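Local coordinates for protein poly(ADP-ribose) glycohydrolase (Thermomonospora curvata, PDB 3SIG) that hydrolyses the ribose-ribose glycosidic bonds of poly(ADP-ribose), releasing ADP-ribose, with a catalytic domain of the macrodomain clan, at residues R79-A84 and R214-A219; T70-L75 and H252-V257; P178-I183 and F225-A230. All coordinates share one frame; numbering follows the deposited sequence. Where two conformers were deposited one is given.

Contact 1 (R79-A84 and R214-A219); sequences RRLTGA and RLVLGA. With AR6 ([(2R,3S,4R,5R)-5-(6-aminopurin-9-yl)-3,4-dihydroxy-oxolan-2-yl]methyl [hydroxy-[[(2R,3S,4R,5S)-3,4,5-trihydroxyoxolan-2-yl]methoxy]phosphoryl] hydrogen phosphate), chain B.
L81 and R214 join the last turns of helix 74-84 to the start of strand 214-217, two elements running almost antiparallel, their short axes 170° apart and 9.8 Å at closest approach. The nearest CA atoms across the gap are those of L81 and R214, 8.0 Å apart, so side chains bridge the space. R214 does so with its guanidinium: the chain bends at chi3 (-62°), which sets NE, and slides past L81 in the opposite direction; NH1 lies 2.8 Å from the backbone O of L81. That oxygen lies near the guanidinium plane, but NH1 stands above the carbonyl plane, and A84 N, 3.1 Å from L81 O, arrives from the opposite face. A weak second bond comes from R214 NH2. L81 O is thus held by the backbone N-H of A84 and by an arginine, while R214 NE forms a salt bridge with D87. This is the alpha/beta layering of a macrodomain, a helix laid over the parallel part of a mixed sheet; strands 90-94 and 252-256 flank 214-217. L81 CB also lies 3.6 Å from R214 NH1, and the apolar part of the contact is L81 CD2 against V216 CG2 at 4.4 Å. Beyond the strand, A219 enters the ADP-ribose pocket, its backbone O 3.2 Å from C5' of the ligand AR6.

Contact 2 (T70-L75 and H252-V257); sequences TEETTL and HVVFAV. With AR6 ([(2R,3S,4R,5R)-5-(6-aminopurin-9-yl)-3,4-dihydroxy-oxolan-2-yl]methyl [hydroxy-[[(2R,3S,4R,5S)-3,4,5-trihydroxyoxolan-2-yl]methoxy]phosphoryl] hydrogen phosphate), chain B.
T70 and A256 form a parallel bridge at the edge of the mixed sheet, where strand 66-70 lies beside 252-256. T70 N donates to F255 O at 2.9 Å and T70 O accepts from V257 N, both bonds nearly straight. The chain then leaves the sheet in an ST turn: T70 OG1, placed between the backbone N and the carbonyl carbon (chi1 72°), accepts from E72 N at 3.2 Å and donates to the anti lone pair of E72 OE1 at 2.7 Å. The other carboxylate oxygen, E72 OE2, forms a salt bridge with R80. V254 CG1 packs against both T70 OG1 and E72 OE1. One water donates to E71 OE1 and V257 O; a second joins A256 O to T74 OG1, which also bonds Q111. T73 OG1 caps helix 74-84 through A76 N and is bonded to D159. Past the turn, T74 N donates to AR6 N1 at 3.0 Å, while A256 O lies 3.4 Å from AR6 C2. N1 accepting a backbone N-H is consistent with a neutral adenine, unprotonated at N1, and the N-terminal end of the helix would probably strengthen that donor.

Contact 3 (P178-I183 and F225-A230); sequences PNRRAI and FGNDPA. With AR6 ([(2R,3S,4R,5R)-5-(6-aminopurin-9-yl)-3,4-dihydroxy-oxolan-2-yl]methyl [hydroxy-[[(2R,3S,4R,5S)-3,4,5-trihydroxyoxolan-2-yl]methoxy]phosphoryl] hydrogen phosphate), chain B.
P178 O accepts from N227 ND2 at 2.9 Å, a bond nearly along the C=O axis with the oxygen close to the amide plane, and weakly from R180 N, two residues on. The bond ties two loops of the macrodomain-clan fold, each leading into a helix: 180-183, N-capped by N179, and 229-240, N-capped by D228; the second loop carries F225 of the ADP-ribose pocket. N227 ND2 also bonds G221 O. Beside it, R181 N donates to F225 O at 3.0 Å from above the carbonyl plane. G226, at positive phi, presents its CA to R181 NH2 at 3.8 Å, and the R181 guanidinium turns back to V224 O and G223 O. R180, extended from CG to NE, lays CD 3.6 Å from G226 O and CB against N227 OD1. The F225 ring lies between N179 and the ligand. The N179 amide stacks on one face, the planes 28° apart, with CG held anti to the backbone N (chi1 -166°) and ND2 bonded to Y143. On the opposite face lies the distal ribose of AR6, C5D 3.6 Å above the ring centre. The F225 backbone also bonds the adjoining phosphate, its N donating to AR6 O2B at 3.0 Å in an almost straight bond of 171°.

From the N terminus, the chain first passes 70-75, which runs from the end of strand 66-70 into helix 74-84, and then 79-84, farther along that helix. Strand 214-217 closes contact 1; the next strand, 252-256, closes contact 2 around it, so contact 1 is nested inside. Contact 3, from 178-183 to 225-230, crosses contact 1 and lies within the loop of contact 2. Contact 1 lays the helix over the sheet, contact 2 joins edge strand 66-70 and the helix start to 252-256, and contact 3, centred about 24 Å from the centre of contact 1 and 20 Å from that of contact 2, joins the start of helix 180-183 to the loop before helix 229-240. All three reach AR6.

Contact 1 (R79-A84 and R214-A219)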
loop_
_atom_site.group_PDB
_atom_site.type_symbol
_atom_site.label_atom_id
_atom_site.label_comp_id
_atom_site.label_asym_id
_atom_site.label_seq_id
_atom_site.Cartn_x
_atom_site.Cartn_y
_atom_site.Cartn_z
ATOM N N ARG A 79 -2.570 0.437 12.411
ATOM C CA ARG A 79 -2.482 1.029 13.735
ATOM C C ARG A 79 -2.812 0.014 14.802
ATOM O O ARG A 79 -2.172 -0.023 15.863
ATOM C CB ARG A 79 -3.415 2.217 13.776
ATOM C CG ARG A 79 -3.241 3.121 14.971
ATOM C CD ARG A 79 -4.157 4.316 14.845
ATOM N NE ARG A 79 -4.059 5.199 15.997
ATOM C CZ ARG A 79 -4.958 6.122 16.313
ATOM N NH1 ARG A 79 -6.011 6.308 15.554
ATOM N NH2 ARG A 79 -4.806 6.875 17.396
ATOM N N ARG A 80 -3.844 -0.790 14.568
ATOM C CA ARG A 80 -4.248 -1.838 15.494
ATOM C C ARG A 80 -3.107 -2.816 15.720
ATOM O O ARG A 80 -2.769 -3.161 16.858
ATOM C CB ARG A 80 -5.504 -2.539 14.990
ATOM C CG ARG A 80 -5.897 -3.735 15.824
ATOM C CD ARG A 80 -7.239 -4.346 15.419
ATOM N NE ARG A 80 -7.288 -4.783 14.017
ATOM C CZ ARG A 80 -7.014 -6.013 13.596
ATOM N NH1 ARG A 80 -6.649 -6.967 14.445
ATOM N NH2 ARG A 80 -7.111 -6.309 12.311
ATOM N N LEU A 81 -2.520 -3.307 14.645
ATOM C CA LEU A 81 -1.431 -4.257 14.767
ATOM C C LEU A 81 -0.208 -3.634 15.439
ATOM O O LEU A 81 0.456 -4.285 16.244
ATOM C CB LEU A 81 -1.072 -4.820 13.399
ATOM C CG LEU A 81 -1.854 -6.063 12.949
ATOM C CD1 LEU A 81 -3.376 -5.934 13.019
ATOM C CD2 LEU A 81 -1.389 -6.478 11.541
ATOM N N THR A 82 0.083 -2.383 15.131
ATOM C CA THR A 82 1.270 -1.738 15.662
ATOM C C THR A 82 1.135 -1.552 17.177
ATOM O O THR A 82 2.124 -1.685 17.902
ATOM C CB THR A 82 1.493 -0.391 14.970
ATOM O OG1 THR A 82 1.770 -0.626 13.599
ATOM C CG2 THR A 82 2.693 0.330 15.579
ATOM N N GLY A 83 -0.071 -1.375 17.679
ATOM C CA GLY A 83 -0.275 -1.217 19.117
ATOM C C GLY A 83 -0.054 -2.524 19.874
ATOM O O GLY A 83 0.177 -2.512 21.104
ATOM N N ALA A 84 -0.126 -3.660 19.176
ATOM C CA ALA A 84 -0.192 -4.976 19.833
ATOM C C ALA A 84 1.148 -5.685 19.930
ATOM O O ALA A 84 1.262 -6.619 20.712
ATOM C CB ALA A 84 -1.195 -5.883 19.080
ATOM N N ARG A 214 4.211 -9.331 9.769
ATOM C CA ARG A 214 2.797 -8.951 9.800
ATOM C C ARG A 214 2.510 -7.961 8.658
ATOM O O ARG A 214 3.254 -6.992 8.462
ATOM C CB ARG A 214 2.442 -8.354 11.172
ATOM C CG ARG A 214 2.719 -9.347 12.280
ATOM C CD ARG A 214 2.211 -8.899 13.645
ATOM N NE ARG A 214 2.882 -7.670 14.068
ATOM C CZ ARG A 214 2.341 -6.736 14.841
ATOM N NH1 ARG A 214 1.140 -6.895 15.354
ATOM N NH2 ARG A 214 3.040 -5.643 15.103
ATOM N N LEU A 215 1.460 -8.282 7.891
ATOM C CA LEU A 215 1.094 -7.548 6.694
ATOM C C LEU A 215 -0.307 -7.031 6.740
ATOM O O LEU A 215 -1.234 -7.664 7.284
ATOM C CB LEU A 215 1.159 -8.427 5.471
ATOM C CG LEU A 215 2.428 -9.254 5.286
ATOM C CD1 LEU A 215 2.325 -10.087 4.000
ATOM C CD2 LEU A 215 3.707 -8.438 5.292
ATOM N N VAL A 216 -0.479 -5.914 6.076
ATOM C CA VAL A 216 -1.818 -5.408 5.786
ATOM C C VAL A 216 -1.960 -5.355 4.264
ATOM O O VAL A 216 -1.291 -4.545 3.604
ATOM C CB VAL A 216 -2.114 -4.033 6.416
ATOM C CG1 VAL A 216 -3.522 -3.607 6.060
ATOM C CG2 VAL A 216 -1.944 -4.067 7.955
ATOM N N LEU A 217 -2.804 -6.235 3.750
ATOM C CA LEU A 217 -3.119 -6.360 2.326
ATOM C C LEU A 217 -4.591 -5.993 2.149
ATOM O O LEU A 217 -5.237 -5.481 3.073
ATOM C CB LEU A 217 -2.861 -7.801 1.843
ATOM C CG LEU A 217 -1.442 -8.317 2.091
ATOM C CD1 LEU A 217 -1.318 -9.765 1.632
ATOM C CD2 LEU A 217 -0.409 -7.463 1.422
ATOM N N GLY A 218 -5.127 -6.178 0.960
ATOM C CA GLY A 218 -6.523 -5.806 0.708
ATOM C C GLY A 218 -6.837 -6.006 -0.756
ATOM O O GLY A 218 -6.147 -6.764 -1.461
ATOM N N ALA A 219 -7.864 -5.293 -1.196
ATOM C CA ALA A 219 -8.434 -5.432 -2.529
ATOM C C ALA A 219 -7.691 -4.617 -3.578
ATOM O O ALA A 219 -8.239 -3.803 -4.303
ATOM C CB ALA A 219 -9.908 -5.063 -2.491
HETATM N N1 AR6 B . -8.361 1.004 3.041
HETATM C C2 AR6 B . -8.689 -0.227 2.661
HETATM N N3 AR6 B . -9.378 -0.558 1.531
HETATM C C4 AR6 B . -9.704 0.510 0.767
HETATM C C5 AR6 B . -9.367 1.862 1.130
HETATM C C6 AR6 B . -8.674 2.030 2.299
HETATM N N6 AR6 B . -8.337 3.318 2.720
HETATM N N7 AR6 B . -9.863 2.693 0.063
HETATM C C8 AR6 B . -10.448 1.907 -0.777
HETATM N N9 AR6 B . -10.406 0.587 -0.438
HETATM P PA AR6 B . -8.215 1.663 -4.863
HETATM P PB AR6 B . -6.668 0.451 -7.102
HETATM C "C1'" AR6 B . -10.901 -0.616 -1.102
HETATM O O1A AR6 B . -9.317 1.950 -5.817
HETATM O O1B AR6 B . -5.396 -0.364 -6.973
HETATM C C1D AR6 B . -5.392 5.650 -6.805
HETATM O O1D AR6 B . -5.761 6.867 -7.391
HETATM C "C2'" AR6 B . -12.085 -0.374 -2.014
HETATM O "O2'" AR6 B . -12.945 -1.478 -1.981
HETATM O O2A AR6 B . -7.643 2.812 -4.073
HETATM O O2B AR6 B . -7.858 -0.189 -7.732
HETATM C C2D AR6 B . -3.972 5.407 -7.137
HETATM O O2D AR6 B . -3.089 6.457 -6.947
HETATM C "C3'" AR6 B . -11.435 -0.274 -3.346
HETATM O "O3'" AR6 B . -12.270 -0.680 -4.381
HETATM O O3A AR6 B . -7.053 0.880 -5.615
HETATM C C3D AR6 B . -4.002 4.616 -8.374
HETATM O O3D AR6 B . -3.997 5.579 -9.396
HETATM C "C4'" AR6 B . -10.226 -1.159 -3.251
HETATM O "O4'" AR6 B . -9.915 -1.247 -1.878
HETATM C C4D AR6 B . -5.292 3.883 -8.262
HETATM O O4D AR6 B . -6.146 4.609 -7.391
HETATM C "C5'" AR6 B . -9.010 -0.711 -4.050
HETATM O "O5'" AR6 B . -8.655 0.621 -3.715
HETATM C C5D AR6 B . -5.139 2.443 -7.773
HETATM O O5D AR6 B . -6.403 1.813 -7.857
#

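Contact 2 (T70-L75 and H252-V257)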
loop_
_atom_site.group_PDB
_atom_site.type_symbol
_atom_site.label_atom_id
_atom_site.label_comp_id
_atom_site.label_asym_id
_atom_site.label_seq_id
_atom_site.Cartn_x
_atom_site.Cartn_y
_atom_site.Cartn_z
ATOM N N THR A 70 -11.148 -7.826 7.433
ATOM C CA THR A 70 -11.861 -6.816 8.206
ATOM C C THR A 70 -12.339 -5.721 7.283
ATOM O O THR A 70 -11.907 -5.660 6.116
ATOM C CB THR A 70 -11.002 -6.193 9.311
ATOM O OG1 THR A 70 -10.024 -5.334 8.700
ATOM C CG2 THR A 70 -10.316 -7.247 10.132
ATOM N N GLU A 71 -13.218 -4.871 7.807
ATOM C CA GLU A 71 -13.665 -3.682 7.066
ATOM C C GLU A 71 -12.857 -2.432 7.410
ATOM O O GLU A 71 -13.273 -1.305 7.090
ATOM C CB GLU A 71 -15.163 -3.420 7.266
ATOM C CG GLU A 71 -16.044 -4.470 6.539
ATOM C CD GLU A 71 -17.510 -4.063 6.378
ATOM O OE1 GLU A 71 -17.924 -3.562 5.288
ATOM O OE2 GLU A 71 -18.248 -4.286 7.358
ATOM N N GLU A 72 -11.709 -2.638 8.040
ATOM C CA GLU A 72 -10.811 -1.556 8.364
ATOM C C GLU A 72 -10.228 -0.939 7.129
ATOM O O GLU A 72 -10.005 -1.590 6.118
ATOM C CB GLU A 72 -9.645 -2.071 9.212
ATOM C CG GLU A 72 -10.043 -2.521 10.600
ATOM C CD GLU A 72 -8.962 -3.301 11.288
ATOM O OE1 GLU A 72 -8.547 -4.337 10.748
ATOM O OE2 GLU A 72 -8.528 -2.870 12.372
ATOM N N THR A 73 -9.893 0.334 7.232
ATOM C CA THR A 73 -8.979 0.937 6.287
ATOM C C THR A 73 -7.590 0.320 6.480
ATOM O O THR A 73 -7.260 -0.252 7.531
ATOM C CB THR A 73 -8.830 2.445 6.504
ATOM O OG1 THR A 73 -8.294 2.647 7.816
ATOM C CG2 THR A 73 -10.160 3.160 6.391
ATOM N N THR A 74 -6.751 0.468 5.466
ATOM C CA THR A 74 -5.349 0.055 5.559
ATOM C C THR A 74 -4.712 0.615 6.820
ATOM O O THR A 74 -4.056 -0.102 7.589
ATOM C CB THR A 74 -4.564 0.514 4.335
ATOM O OG1 THR A 74 -5.279 0.124 3.146
ATOM C CG2 THR A 74 -3.146 -0.054 4.319
ATOM N N LEU A 75 -4.842 1.907 7.020
ATOM C CA LEU A 75 -4.195 2.533 8.170
ATOM C C LEU A 75 -4.765 2.108 9.494
ATOM O O LEU A 75 -4.015 1.952 10.459
ATOM C CB LEU A 75 -4.230 4.039 8.033
ATOM C CG LEU A 75 -3.280 4.536 6.944
ATOM C CD1 LEU A 75 -3.389 6.023 6.848
ATOM C CD2 LEU A 75 -1.822 4.128 7.123
ATOM N N HIS A 252 0.927 -12.918 10.636
ATOM C CA HIS A 252 -0.399 -12.312 10.632
ATOM C C HIS A 252 -0.571 -11.526 9.340
ATOM O O HIS A 252 0.295 -10.721 8.973
ATOM C CB HIS A 252 -0.497 -11.386 11.836
ATOM C CG HIS A 252 -1.859 -10.834 12.130
ATOM N ND1 HIS A 252 -2.080 -10.009 13.215
ATOM C CD2 HIS A 252 -3.054 -10.945 11.501
ATOM C CE1 HIS A 252 -3.345 -9.633 13.240
ATOM N NE2 HIS A 252 -3.966 -10.205 12.225
ATOM N N VAL A 253 -1.627 -11.846 8.617
ATOM C CA VAL A 253 -2.013 -11.108 7.416
ATOM C C VAL A 253 -3.427 -10.628 7.599
ATOM O O VAL A 253 -4.340 -11.437 7.886
ATOM C CB VAL A 253 -1.962 -11.991 6.187
ATOM C CG1 VAL A 253 -2.470 -11.253 4.950
ATOM C CG2 VAL A 253 -0.517 -12.499 5.951
ATOM N N VAL A 254 -3.629 -9.329 7.459
ATOM C CA VAL A 254 -4.979 -8.753 7.477
ATOM C C VAL A 254 -5.330 -8.264 6.086
ATOM O O VAL A 254 -4.548 -7.523 5.476
ATOM C CB VAL A 254 -5.076 -7.531 8.416
ATOM C CG1 VAL A 254 -6.516 -6.973 8.474
ATOM C CG2 VAL A 254 -4.579 -7.852 9.811
ATOM N N PHE A 255 -6.481 -8.709 5.590
ATOM C CA PHE A 255 -7.087 -8.120 4.407
ATOM C C PHE A 255 -8.042 -7.079 4.917
ATOM O O PHE A 255 -9.191 -7.392 5.291
ATOM C CB PHE A 255 -7.758 -9.191 3.537
ATOM C CG PHE A 255 -6.788 -10.189 2.981
ATOM C CD1 PHE A 255 -6.008 -9.898 1.886
ATOM C CD2 PHE A 255 -6.610 -11.410 3.593
ATOM C CE1 PHE A 255 -5.111 -10.837 1.370
ATOM C CE2 PHE A 255 -5.714 -12.341 3.071
ATOM C CZ PHE A 255 -4.948 -12.035 1.992
ATOM N N ALA A 256 -7.550 -5.835 4.937
ATOM C CA ALA A 256 -8.321 -4.694 5.419
ATOM C C ALA A 256 -9.003 -4.085 4.202
ATOM O O ALA A 256 -8.328 -3.512 3.339
ATOM C CB ALA A 256 -7.407 -3.688 6.090
ATOM N N VAL A 257 -10.323 -4.288 4.098
ATOM C CA VAL A 257 -11.035 -3.915 2.908
ATOM C C VAL A 257 -12.172 -2.965 3.298
ATOM O O VAL A 257 -13.216 -3.403 3.786
ATOM C CB VAL A 257 -11.584 -5.114 2.166
ATOM C CG1 VAL A 257 -12.153 -4.623 0.825
ATOM C CG2 VAL A 257 -10.486 -6.175 1.942
HETATM N N1 AR6 B . -8.361 1.004 3.041
HETATM C C2 AR6 B . -8.689 -0.227 2.661
HETATM N N3 AR6 B . -9.378 -0.558 1.531
HETATM C C4 AR6 B . -9.704 0.510 0.767
HETATM C C5 AR6 B . -9.367 1.862 1.130
HETATM C C6 AR6 B . -8.674 2.030 2.299
HETATM N N6 AR6 B . -8.337 3.318 2.720
HETATM N N7 AR6 B . -9.863 2.693 0.063
HETATM C C8 AR6 B . -10.448 1.907 -0.777
HETATM N N9 AR6 B . -10.406 0.587 -0.438
HETATM P PA AR6 B . -8.215 1.663 -4.863
HETATM P PB AR6 B . -6.668 0.451 -7.102
HETATM C "C1'" AR6 B . -10.901 -0.616 -1.102
HETATM O O1A AR6 B . -9.317 1.950 -5.817
HETATM O O1B AR6 B . -5.396 -0.364 -6.973
HETATM C C1D AR6 B . -5.392 5.650 -6.805
HETATM O O1D AR6 B . -5.761 6.867 -7.391
HETATM C "C2'" AR6 B . -12.085 -0.374 -2.014
HETATM O "O2'" AR6 B . -12.945 -1.478 -1.981
HETATM O O2A AR6 B . -7.643 2.812 -4.073
HETATM O O2B AR6 B . -7.858 -0.189 -7.732
HETATM C C2D AR6 B . -3.972 5.407 -7.137
HETATM O O2D AR6 B . -3.089 6.457 -6.947
HETATM C "C3'" AR6 B . -11.435 -0.274 -3.346
HETATM O "O3'" AR6 B . -12.270 -0.680 -4.381
HETATM O O3A AR6 B . -7.053 0.880 -5.615
HETATM C C3D AR6 B . -4.002 4.616 -8.374
HETATM O O3D AR6 B . -3.997 5.579 -9.396
HETATM C "C4'" AR6 B . -10.226 -1.159 -3.251
HETATM O "O4'" AR6 B . -9.915 -1.247 -1.878
HETATM C C4D AR6 B . -5.292 3.883 -8.262
HETATM O O4D AR6 B . -6.146 4.609 -7.391
HETATM C "C5'" AR6 B . -9.010 -0.711 -4.050
HETATM O "O5'" AR6 B . -8.655 0.621 -3.715
HETATM C C5D AR6 B . -5.139 2.443 -7.773
HETATM O O5D AR6 B . -6.403 1.813 -7.857
HETATM O O HOH W 1 -15.874 -2.592 3.672
HETATM O O HOH W 2 -5.702 -2.466 3.041
#

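Contact 3 (P178-I183 and F225-A230)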
loop_
_atom_site.group_PDB
_atom_site.type_symbol
_atom_site.label_atom_id
_atom_site.label_comp_id
_atom_site.label_asym_id
_atom_site.label_seq_id
_atom_site.Cartn_x
_atom_site.Cartn_y
_atom_site.Cartn_z
ATOM N N PRO A 178 -2.136 -4.166 -12.217
ATOM C CA PRO A 178 -2.438 -3.837 -13.614
ATOM C C PRO A 178 -3.726 -3.028 -13.689
ATOM O O PRO A 178 -4.683 -3.264 -12.947
ATOM C CB PRO A 178 -2.580 -5.203 -14.267
ATOM C CG PRO A 178 -2.873 -6.149 -13.162
ATOM C CD PRO A 178 -2.113 -5.619 -11.979
ATOM N N ASN A 179 -3.773 -2.077 -14.600
ATOM C CA ASN A 179 -4.945 -1.257 -14.814
ATOM C C ASN A 179 -5.896 -1.997 -15.757
ATOM O O ASN A 179 -5.939 -1.767 -16.985
ATOM C CB ASN A 179 -4.531 0.089 -15.394
ATOM C CG ASN A 179 -5.625 1.121 -15.328
ATOM O OD1 ASN A 179 -6.807 0.805 -15.335
ATOM N ND2 ASN A 179 -5.225 2.374 -15.195
ATOM N N ARG A 180 -6.664 -2.894 -15.168
ATOM C CA ARG A 180 -7.597 -3.712 -15.946
ATOM C C ARG A 180 -8.665 -2.876 -16.621
ATOM O O ARG A 180 -9.170 -3.226 -17.694
ATOM C CB ARG A 180 -8.222 -4.784 -15.054
ATOM C CG ARG A 180 -9.023 -5.800 -15.870
ATOM C CD ARG A 180 -9.630 -6.898 -15.053
ATOM N NE ARG A 180 -10.447 -7.760 -15.911
ATOM C CZ ARG A 180 -9.984 -8.807 -16.591
ATOM N NH1 ARG A 180 -8.709 -9.142 -16.509
ATOM N NH2 ARG A 180 -10.799 -9.529 -17.347
ATOM N N ARG A 181 -9.039 -1.771 -16.002
ATOM C CA ARG A 181 -10.032 -0.889 -16.583
ATOM C C ARG A 181 -9.542 -0.362 -17.927
ATOM O O ARG A 181 -10.286 -0.308 -18.907
ATOM C CB ARG A 181 -10.330 0.243 -15.618
ATOM C CG ARG A 181 -11.461 1.138 -16.041
ATOM C CD ARG A 181 -11.762 2.190 -14.977
ATOM N NE ARG A 181 -12.079 1.591 -13.679
ATOM C CZ ARG A 181 -13.305 1.271 -13.266
ATOM N NH1 ARG A 181 -14.361 1.490 -14.040
ATOM N NH2 ARG A 181 -13.478 0.732 -12.067
ATOM N N ALA A 182 -8.265 -0.012 -17.992
ATOM C CA ALA A 182 -7.696 0.501 -19.221
ATOM C C ALA A 182 -7.445 -0.567 -20.294
ATOM O O ALA A 182 -7.495 -0.296 -21.494
ATOM C CB ALA A 182 -6.417 1.242 -18.909
ATOM N N ILE A 183 -7.173 -1.784 -19.846
ATOM C CA ILE A 183 -6.944 -2.915 -20.735
ATOM C C ILE A 183 -8.229 -3.432 -21.363
ATOM O O ILE A 183 -8.237 -3.882 -22.505
ATOM C CB ILE A 183 -6.280 -4.040 -19.935
ATOM C CG1 ILE A 183 -4.830 -3.656 -19.619
ATOM C CG2 ILE A 183 -6.334 -5.347 -20.700
ATOM C CD1 ILE A 183 -4.233 -4.392 -18.469
ATOM N N PHE A 225 -8.565 0.766 -10.528
ATOM C CA PHE A 225 -7.993 -0.069 -11.601
ATOM C C PHE A 225 -8.875 -1.224 -12.099
ATOM O O PHE A 225 -8.507 -1.910 -13.036
ATOM C CB PHE A 225 -6.636 -0.605 -11.164
ATOM C CG PHE A 225 -5.509 0.413 -11.175
ATOM C CD1 PHE A 225 -5.685 1.704 -11.664
ATOM C CD2 PHE A 225 -4.278 0.053 -10.702
ATOM C CE1 PHE A 225 -4.612 2.607 -11.657
ATOM C CE2 PHE A 225 -3.210 0.932 -10.709
ATOM C CZ PHE A 225 -3.373 2.210 -11.198
ATOM N N GLY A 226 -10.044 -1.411 -11.519
ATOM C CA GLY A 226 -11.061 -2.247 -12.137
ATOM C C GLY A 226 -10.786 -3.734 -12.189
ATOM O O GLY A 226 -11.371 -4.437 -13.003
ATOM N N ASN A 227 -9.912 -4.245 -11.333
ATOM C CA ASN A 227 -9.723 -5.687 -11.262
ATOM C C ASN A 227 -10.888 -6.392 -10.577
ATOM O O ASN A 227 -11.650 -5.796 -9.823
ATOM C CB ASN A 227 -8.401 -6.051 -10.555
ATOM C CG ASN A 227 -7.193 -5.814 -11.433
ATOM O OD1 ASN A 227 -6.857 -6.664 -12.249
ATOM N ND2 ASN A 227 -6.578 -4.649 -11.329
ATOM N N ASP A 228 -11.013 -7.684 -10.865
ATOM C CA ASP A 228 -12.041 -8.529 -10.280
ATOM C C ASP A 228 -11.642 -8.936 -8.855
ATOM O O ASP A 228 -10.628 -9.601 -8.656
ATOM C CB ASP A 228 -12.158 -9.773 -11.169
ATOM C CG ASP A 228 -13.163 -10.782 -10.665
ATOM O OD1 ASP A 228 -13.737 -10.606 -9.579
ATOM O OD2 ASP A 228 -13.354 -11.793 -11.376
ATOM N N PRO A 229 -12.418 -8.536 -7.839
ATOM C CA PRO A 229 -11.953 -8.880 -6.493
ATOM C C PRO A 229 -11.867 -10.378 -6.205
ATOM O O PRO A 229 -11.039 -10.788 -5.393
ATOM C CB PRO A 229 -12.936 -8.171 -5.559
ATOM C CG PRO A 229 -14.041 -7.729 -6.390
ATOM C CD PRO A 229 -13.672 -7.765 -7.829
ATOM N N ALA A 230 -12.704 -11.182 -6.823
ATOM C CA ALA A 230 -12.547 -12.625 -6.646
ATOM C C ALA A 230 -11.196 -13.106 -7.175
ATOM O O ALA A 230 -10.546 -13.941 -6.552
ATOM C CB ALA A 230 -13.706 -13.403 -7.305
HETATM N N1 AR6 B . -8.361 1.004 3.041
HETATM C C2 AR6 B . -8.689 -0.227 2.661
HETATM N N3 AR6 B . -9.378 -0.558 1.531
HETATM C C4 AR6 B . -9.704 0.510 0.767
HETATM C C5 AR6 B . -9.367 1.862 1.130
HETATM C C6 AR6 B . -8.674 2.030 2.299
HETATM N N6 AR6 B . -8.337 3.318 2.720
HETATM N N7 AR6 B . -9.863 2.693 0.063
HETATM C C8 AR6 B . -10.448 1.907 -0.777
HETATM N N9 AR6 B . -10.406 0.587 -0.438
HETATM P PA AR6 B . -8.215 1.663 -4.863
HETATM P PB AR6 B . -6.668 0.451 -7.102
HETATM C "C1'" AR6 B . -10.901 -0.616 -1.102
HETATM O O1A AR6 B . -9.317 1.950 -5.817
HETATM O O1B AR6 B . -5.396 -0.364 -6.973
HETATM C C1D AR6 B . -5.392 5.650 -6.805
HETATM O O1D AR6 B . -5.761 6.867 -7.391
HETATM C "C2'" AR6 B . -12.085 -0.374 -2.014
HETATM O "O2'" AR6 B . -12.945 -1.478 -1.981
HETATM O O2A AR6 B . -7.643 2.812 -4.073
HETATM O O2B AR6 B . -7.858 -0.189 -7.732
HETATM C C2D AR6 B . -3.972 5.407 -7.137
HETATM O O2D AR6 B . -3.089 6.457 -6.947
HETATM C "C3'" AR6 B . -11.435 -0.274 -3.346
HETATM O "O3'" AR6 B . -12.270 -0.680 -4.381
HETATM O O3A AR6 B . -7.053 0.880 -5.615
HETATM C C3D AR6 B . -4.002 4.616 -8.374
HETATM O O3D AR6 B . -3.997 5.579 -9.396
HETATM C "C4'" AR6 B . -10.226 -1.159 -3.251
HETATM O "O4'" AR6 B . -9.915 -1.247 -1.878
HETATM C C4D AR6 B . -5.292 3.883 -8.262
HETATM O O4D AR6 B . -6.146 4.609 -7.391
HETATM C "C5'" AR6 B . -9.010 -0.711 -4.050
HETATM O "O5'" AR6 B . -8.655 0.621 -3.715
HETATM C C5D AR6 B . -5.139 2.443 -7.773
HETATM O O5D AR6 B . -6.403 1.813 -7.857
#